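Local coordinates for 39 kDa initiator binding protein (PDB 1PP7) that binds the initiator element of core promoters in Trichomonas vaginalis through its N-terminal DNA-binding domain, probably to help start transcription, at residues 33-38 / 86-92; 59-65 / 109-113. All coordinates share one frame; numbering follows the deposited sequence.

In the fold
Both contacts lie in the N-terminal initiator DNA-binding domain, and along the chain their segments alternate. Interaction 1 is the more buried: it joins the start of helix 34-45 to the end of helix 80-89 by apolar packing, with DNA phosphates held along one side. Interaction 2 is partly buried and ties the loop between strands 57-59 and 65-67 to strand 110-111, pairing aromatic rings on the inside with a salt bridge and a backbone hydrogen bond nearer the surface. The two meet directly: Leu38 and Phe92 of interaction 1 touch Phe65 of interaction 2, and Phe92 also meets Phe110, so the two contacts share a packed apolar region.

Interaction 1 of 2, residues 33-38 / 86-92; sequences RFPRKL and NLRDLAF. With nucleotides of chain A; nucleotides of chain B.
In the DNA-binding face of this helix-turn-helix-clan domain, the Phe34 ring fills the join between the start of helix 34-45 and the end of helix 80-89. Asn86 CB sits over the centre of one ring face, 3.9 Å from the centroid, a CH-pi contact. With CG anti to the backbone N (chi1 177°), Phe34 reaches across to Leu87, whose CD2 meets ring atom CZ at the edge, 3.6 Å away. Leu90 CD1 lies 3.7 Å from Phe34 CD1 and also touches the Pro35 ring, while Leu38 CD1 packs 3.9 Å from Phe92 CE1. A Schellman motif ends helix 80-89, with Ala91 at positive phi, and brings Phe92 back against helix 34-45.

At the DNA side of the contact, Arg33, the N-cap residue, bends at chi3 (68°), and its NE and NH2 both donate to OP2 of DC6 of chain A, NE at 2.7 Å. Phe34 N gives a nearly straight bond (167°) to OP1 of the same phosphate, 2.9 Å away, so the helix start and the guanidinium clasp one group. Asn86 ND2 bonds another phosphate.

Behind the contact, Phe34 touches Met76 of helix 69-76, Leu38 rests on Phe65 of strand 65-67, and Leu87 and Phe92 pack on Trp105 of strand 102-106.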
# COMPACT_ATOMS: atom_id res chain seq x y z
N ARG C 33 -1.95 7.24 -9.57
CA ARG C 33 -0.69 6.49 -9.52
C ARG C 33 -0.43 5.64 -8.25
O ARG C 33 -0.95 5.91 -7.17
CB ARG C 33 0.47 7.43 -9.81
CG ARG C 33 0.33 7.94 -11.20
CD ARG C 33 1.41 8.81 -11.63
NE ARG C 33 2.62 8.01 -11.74
CZ ARG C 33 3.71 8.43 -12.38
NH1 ARG C 33 3.73 9.64 -12.96
NH2 ARG C 33 4.77 7.64 -12.48
N PHE C 34 0.36 4.59 -8.43
CA PHE C 34 0.67 3.63 -7.34
C PHE C 34 1.12 4.23 -5.98
O PHE C 34 0.63 3.84 -4.94
CB PHE C 34 1.73 2.62 -7.87
CG PHE C 34 2.17 1.64 -6.85
CD1 PHE C 34 3.32 1.89 -6.07
CD2 PHE C 34 1.42 0.51 -6.59
CE1 PHE C 34 3.70 1.02 -5.06
CE2 PHE C 34 1.81 -0.37 -5.56
CZ PHE C 34 2.97 -0.09 -4.80
N PRO C 35 2.05 5.21 -6.00
CA PRO C 35 2.51 5.83 -4.75
C PRO C 35 1.35 6.37 -3.93
O PRO C 35 1.28 6.08 -2.73
CB PRO C 35 3.42 6.99 -5.22
CG PRO C 35 3.91 6.52 -6.53
CD PRO C 35 2.68 5.86 -7.17
N ARG C 36 0.45 7.15 -4.58
CA ARG C 36 -0.67 7.75 -3.87
C ARG C 36 -1.74 6.74 -3.54
O ARG C 36 -2.52 6.94 -2.60
CB ARG C 36 -1.26 8.92 -4.63
CG ARG C 36 -0.35 10.11 -4.67
CD ARG C 36 -1.14 11.30 -5.02
NE ARG C 36 -0.35 12.48 -5.33
CZ ARG C 36 -0.93 13.63 -5.63
NH1 ARG C 36 -2.28 13.64 -5.66
NH2 ARG C 36 -0.22 14.75 -5.84
N LYS C 37 -1.79 5.65 -4.30
CA LYS C 37 -2.71 4.60 -3.93
C LYS C 37 -2.11 3.96 -2.64
O LYS C 37 -2.83 3.76 -1.66
CB LYS C 37 -2.85 3.55 -5.03
CG LYS C 37 -3.55 4.14 -6.25
CD LYS C 37 -3.39 3.27 -7.47
CE LYS C 37 -4.66 3.31 -8.30
NZ LYS C 37 -4.49 2.74 -9.70
N LEU C 38 -0.81 3.68 -2.62
CA LEU C 38 -0.22 3.08 -1.42
C LEU C 38 -0.46 4.04 -0.28
O LEU C 38 -0.86 3.62 0.80
CB LEU C 38 1.29 2.88 -1.54
CG LEU C 38 1.82 1.47 -1.32
CD1 LEU C 38 3.33 1.49 -1.08
CD2 LEU C 38 1.05 0.79 -0.18
N ASN C 86 6.35 -2.58 -9.32
CA ASN C 86 6.01 -1.20 -8.99
C ASN C 86 6.89 -0.61 -7.85
O ASN C 86 7.27 0.60 -7.92
CB ASN C 86 4.52 -1.09 -8.59
CG ASN C 86 3.56 -1.24 -9.78
OD1 ASN C 86 3.95 -1.18 -10.97
ND2 ASN C 86 2.29 -1.43 -9.45
N LEU C 87 7.18 -1.41 -6.81
CA LEU C 87 8.02 -0.91 -5.71
C LEU C 87 9.43 -0.58 -6.28
O LEU C 87 9.99 0.53 -6.05
CB LEU C 87 8.12 -1.94 -4.56
CG LEU C 87 6.76 -2.29 -3.91
CD1 LEU C 87 6.99 -3.26 -2.86
CD2 LEU C 87 6.10 -1.12 -3.32
N ARG C 88 9.96 -1.54 -7.05
CA ARG C 88 11.23 -1.42 -7.73
C ARG C 88 11.29 -0.16 -8.61
O ARG C 88 12.12 0.73 -8.37
CB ARG C 88 11.49 -2.70 -8.58
CG ARG C 88 12.32 -2.54 -9.91
CD ARG C 88 13.62 -3.33 -9.85
NE ARG C 88 13.84 -3.76 -8.47
CZ ARG C 88 15.00 -4.15 -7.94
NH1 ARG C 88 16.12 -4.18 -8.69
NH2 ARG C 88 15.04 -4.53 -6.65
N ASP C 89 10.39 -0.06 -9.59
CA ASP C 89 10.42 1.08 -10.52
C ASP C 89 10.04 2.42 -9.97
O ASP C 89 10.38 3.44 -10.55
CB ASP C 89 9.57 0.78 -11.77
CG ASP C 89 9.93 -0.60 -12.41
OD1 ASP C 89 9.09 -1.12 -13.21
OD2 ASP C 89 11.04 -1.16 -12.11
N LEU C 90 9.36 2.46 -8.83
CA LEU C 90 9.01 3.74 -8.24
C LEU C 90 9.95 4.17 -7.10
O LEU C 90 9.68 5.14 -6.38
CB LEU C 90 7.53 3.76 -7.83
CG LEU C 90 6.61 3.58 -9.06
CD1 LEU C 90 5.18 3.63 -8.72
CD2 LEU C 90 6.92 4.67 -10.06
N ALA C 91 11.06 3.45 -6.93
CA ALA C 91 12.09 3.79 -5.96
C ALA C 91 11.75 3.66 -4.48
O ALA C 91 12.08 4.56 -3.65
CB ALA C 91 12.67 5.25 -6.27
N PHE C 92 11.05 2.57 -4.17
CA PHE C 92 10.75 2.24 -2.78
C PHE C 92 12.00 1.43 -2.41
O PHE C 92 12.58 0.72 -3.21
CB PHE C 92 9.47 1.45 -2.64
CG PHE C 92 8.24 2.31 -2.66
CD1 PHE C 92 7.63 2.70 -1.47
CD2 PHE C 92 7.76 2.83 -3.89
CE1 PHE C 92 6.56 3.60 -1.49
CE2 PHE C 92 6.71 3.71 -3.93
CZ PHE C 92 6.10 4.11 -2.74
P DC A 6 2.30 4.26 -12.03
OP1 DC A 6 1.20 3.87 -11.09
OP2 DC A 6 3.20 5.42 -11.72
O5' DC A 6 3.20 2.97 -12.37
C5' DC A 6 2.72 1.62 -12.17
C4' DC A 6 1.65 1.25 -13.19
O4' DC A 6 2.20 1.37 -14.52
C3' DC A 6 1.09 -0.17 -13.10
O3' DC A 6 -0.31 -0.19 -12.98
C2' DC A 6 1.46 -0.84 -14.42
C1' DC A 6 1.69 0.34 -15.34
N1 DC A 6 2.69 0.08 -16.39
C2 DC A 6 2.37 -0.76 -17.45
O2 DC A 6 1.27 -1.33 -17.45
N3 DC A 6 3.26 -0.94 -18.44
C4 DC A 6 4.45 -0.33 -18.38
N4 DC A 6 5.29 -0.54 -19.39
C5 DC A 6 4.83 0.51 -17.30
C6 DC A 6 3.92 0.69 -16.33
P DG B 4 12.96 -7.09 -6.11
OP1 DG B 4 13.73 -6.11 -5.28
OP2 DG B 4 11.56 -6.81 -6.51
O5' DG B 4 13.80 -7.38 -7.42
C5' DG B 4 15.06 -8.04 -7.30
C4' DG B 4 15.50 -8.57 -8.64
O4' DG B 4 14.74 -9.76 -8.97
C3' DG B 4 15.28 -7.59 -9.78
O3' DG B 4 16.41 -7.68 -10.65
C2' DG B 4 13.97 -8.09 -10.40
C1' DG B 4 14.06 -9.60 -10.19
N9 DG B 4 12.82 -10.36 -10.13
C8 DG B 4 11.71 -10.17 -9.30
N7 DG B 4 10.75 -11.06 -9.50
C5 DG B 4 11.26 -11.87 -10.51
C6 DG B 4 10.68 -13.01 -11.16
O6 DG B 4 9.59 -13.54 -10.94
N1 DG B 4 11.53 -13.52 -12.16
C2 DG B 4 12.79 -13.01 -12.47
N2 DG B 4 13.48 -13.62 -13.46
N3 DG B 4 13.33 -11.96 -11.86
C4 DG B 4 12.53 -11.45 -10.91
P DA A 5 3.79 8.83 -16.75
OP1 DA A 5 3.36 10.11 -16.16
OP2 DA A 5 5.24 8.50 -16.90
O5' DA A 5 3.12 7.66 -15.91
C5' DA A 5 1.70 7.55 -15.83
C4' DA A 5 1.35 6.15 -15.37
O4' DA A 5 1.39 5.27 -16.51
C3' DA A 5 2.32 5.54 -14.36
O3' DA A 5 1.61 4.69 -13.43
C2' DA A 5 3.23 4.71 -15.24
C1' DA A 5 2.22 4.19 -16.24
N9 DA A 5 2.72 3.68 -17.52
C8 DA A 5 3.98 3.80 -18.07
N7 DA A 5 4.14 3.14 -19.20
C5 DA A 5 2.89 2.55 -19.41
C6 DA A 5 2.43 1.68 -20.42
N6 DA A 5 3.19 1.33 -21.49
N1 DA A 5 1.16 1.21 -20.31
C2 DA A 5 0.40 1.62 -19.26
N3 DA A 5 0.72 2.47 -18.26
C4 DA A 5 2.00 2.89 -18.40

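Interaction 2 of 2, residues 59-65 / 109-113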
# COMPACT_ATOMS: atom_id res chain seq x y z
N TRP C 59 2.52 2.26 9.26
CA TRP C 59 3.74 3.00 9.53
C TRP C 59 4.38 2.50 10.83
O TRP C 59 3.70 2.22 11.83
CB TRP C 59 3.46 4.49 9.71
CG TRP C 59 2.93 5.18 8.48
CD1 TRP C 59 1.63 5.58 8.25
CD2 TRP C 59 3.69 5.60 7.32
NE1 TRP C 59 1.55 6.21 7.04
CE2 TRP C 59 2.79 6.24 6.45
CE3 TRP C 59 5.03 5.49 6.95
CZ2 TRP C 59 3.19 6.76 5.24
CZ3 TRP C 59 5.43 6.01 5.75
CH2 TRP C 59 4.51 6.63 4.90
N ILE C 60 5.69 2.39 10.83
CA ILE C 60 6.37 2.00 12.05
C ILE C 60 7.07 3.31 12.58
O ILE C 60 7.48 3.39 13.73
CB ILE C 60 7.34 0.80 11.79
CG1 ILE C 60 8.43 1.19 10.80
CG2 ILE C 60 6.53 -0.38 11.18
CD1 ILE C 60 9.20 -0.00 10.31
N SER C 61 7.17 4.32 11.73
CA SER C 61 7.73 5.60 12.15
C SER C 61 7.19 6.67 11.19
O SER C 61 6.35 6.34 10.32
CB SER C 61 9.26 5.58 12.14
OG SER C 61 9.78 5.45 10.83
N ASP C 62 7.63 7.92 11.33
CA ASP C 62 7.18 8.98 10.42
C ASP C 62 7.60 8.64 8.98
O ASP C 62 6.99 9.13 8.01
CB ASP C 62 7.82 10.35 10.77
CG ASP C 62 7.05 11.13 11.86
OD1 ASP C 62 5.81 10.94 12.02
OD2 ASP C 62 7.72 11.96 12.55
N THR C 63 8.60 7.77 8.85
CA THR C 63 9.13 7.45 7.51
C THR C 63 9.29 6.01 6.99
O THR C 63 9.77 5.81 5.88
CB THR C 63 10.49 8.14 7.33
OG1 THR C 63 11.39 7.63 8.32
CG2 THR C 63 10.37 9.62 7.53
N GLU C 64 8.91 5.03 7.77
CA GLU C 64 9.06 3.67 7.33
C GLU C 64 7.74 2.97 7.56
O GLU C 64 6.99 3.32 8.47
CB GLU C 64 10.20 2.98 8.14
CG GLU C 64 11.46 3.88 8.23
CD GLU C 64 12.75 3.18 8.75
OE1 GLU C 64 13.82 3.88 8.77
OE2 GLU C 64 12.72 1.97 9.12
N PHE C 65 7.42 1.99 6.72
CA PHE C 65 6.19 1.22 6.87
C PHE C 65 6.55 -0.23 6.63
O PHE C 65 7.61 -0.55 6.08
CB PHE C 65 5.07 1.67 5.87
CG PHE C 65 5.43 1.53 4.38
CD1 PHE C 65 6.12 2.56 3.70
CD2 PHE C 65 4.96 0.44 3.65
CE1 PHE C 65 6.33 2.52 2.33
CE2 PHE C 65 5.16 0.37 2.25
CZ PHE C 65 5.84 1.42 1.59
N GLY C 109 10.63 11.25 0.64
CA GLY C 109 9.45 12.09 0.53
C GLY C 109 8.14 11.33 0.69
O GLY C 109 7.05 11.86 0.39
N PHE C 110 8.23 10.09 1.16
CA PHE C 110 7.05 9.28 1.36
C PHE C 110 6.95 9.06 2.89
O PHE C 110 7.65 8.23 3.50
CB PHE C 110 7.22 7.99 0.54
CG PHE C 110 6.00 7.11 0.53
CD1 PHE C 110 5.78 6.19 1.57
CD2 PHE C 110 5.03 7.26 -0.47
CE1 PHE C 110 4.60 5.43 1.60
CE2 PHE C 110 3.84 6.49 -0.43
CZ PHE C 110 3.64 5.59 0.61
N THR C 111 6.05 9.81 3.51
CA THR C 111 5.89 9.76 4.95
C THR C 111 4.45 9.87 5.38
O THR C 111 3.55 10.08 4.54
CB THR C 111 6.62 10.96 5.63
OG1 THR C 111 5.92 12.19 5.34
CG2 THR C 111 7.98 11.12 5.09
N ARG C 112 4.27 9.77 6.70
CA ARG C 112 2.99 9.87 7.38
C ARG C 112 2.19 10.98 6.75
O ARG C 112 1.04 10.78 6.44
CB ARG C 112 3.21 10.14 8.88
CG ARG C 112 1.97 10.04 9.81
CD ARG C 112 2.03 8.82 10.74
NE ARG C 112 3.28 8.75 11.51
CZ ARG C 112 3.57 7.78 12.37
NH1 ARG C 112 2.72 6.79 12.58
NH2 ARG C 112 4.71 7.81 13.05
N ASN C 113 2.78 12.16 6.57
CA ASN C 113 2.06 13.25 5.92
C ASN C 113 2.66 13.86 4.65
O ASN C 113 2.52 15.06 4.37
CB ASN C 113 1.66 14.37 6.93
CG ASN C 113 2.81 14.81 7.80
OD1 ASN C 113 3.87 15.20 7.30
ND2 ASN C 113 2.61 14.73 9.13
O HOH W 1 -0.40 8.46 6.01
O HOH W 2 9.54 6.63 3.47
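The loop 59-65 and segment 109-113 come closest at Thr63 and Thr111, whose CA atoms are 4.7 Å apart, and Arg112 N donates a nearly straight hydrogen bond to Asp62 O at 3.1 Å. Trp59 lies beneath this link: Arg112 N stands over one face of its indole, and Arg112 CA makes a CH-pi contact with the five-membered ring. A bend at chi3 (53°) turns the Arg112 guanidinium back so that Trp59 CB and Ser61 O lie over one face. At its edge is Asp62 OD1, 3.4 Å from Arg112 NE in a salt bridge whose hydrogen bonds are weak; carboxylate and guanidinium planes stand nearly perpendicular. A water joins Trp59 NE1 to Arg112 O. Deeper in, Phe110 CE1 meets both Trp59 CH2 and Phe65 CE1, each at 3.5 Å, its ring inclined by 39° to Trp59 and 50° to Phe65. The methyls of Thr63 and Thr111 lie side by side, and Ser61 OG accepts from Thr63 N, an ST turn within the loop. Segment 59-65 is the turn of a beta-hairpin, its aromatic cluster with Phe110 held against helix 34-45 by Leu42 and the zinc-site residue His39, which meets Phe110 edge-to-face and bonds Thr111 O.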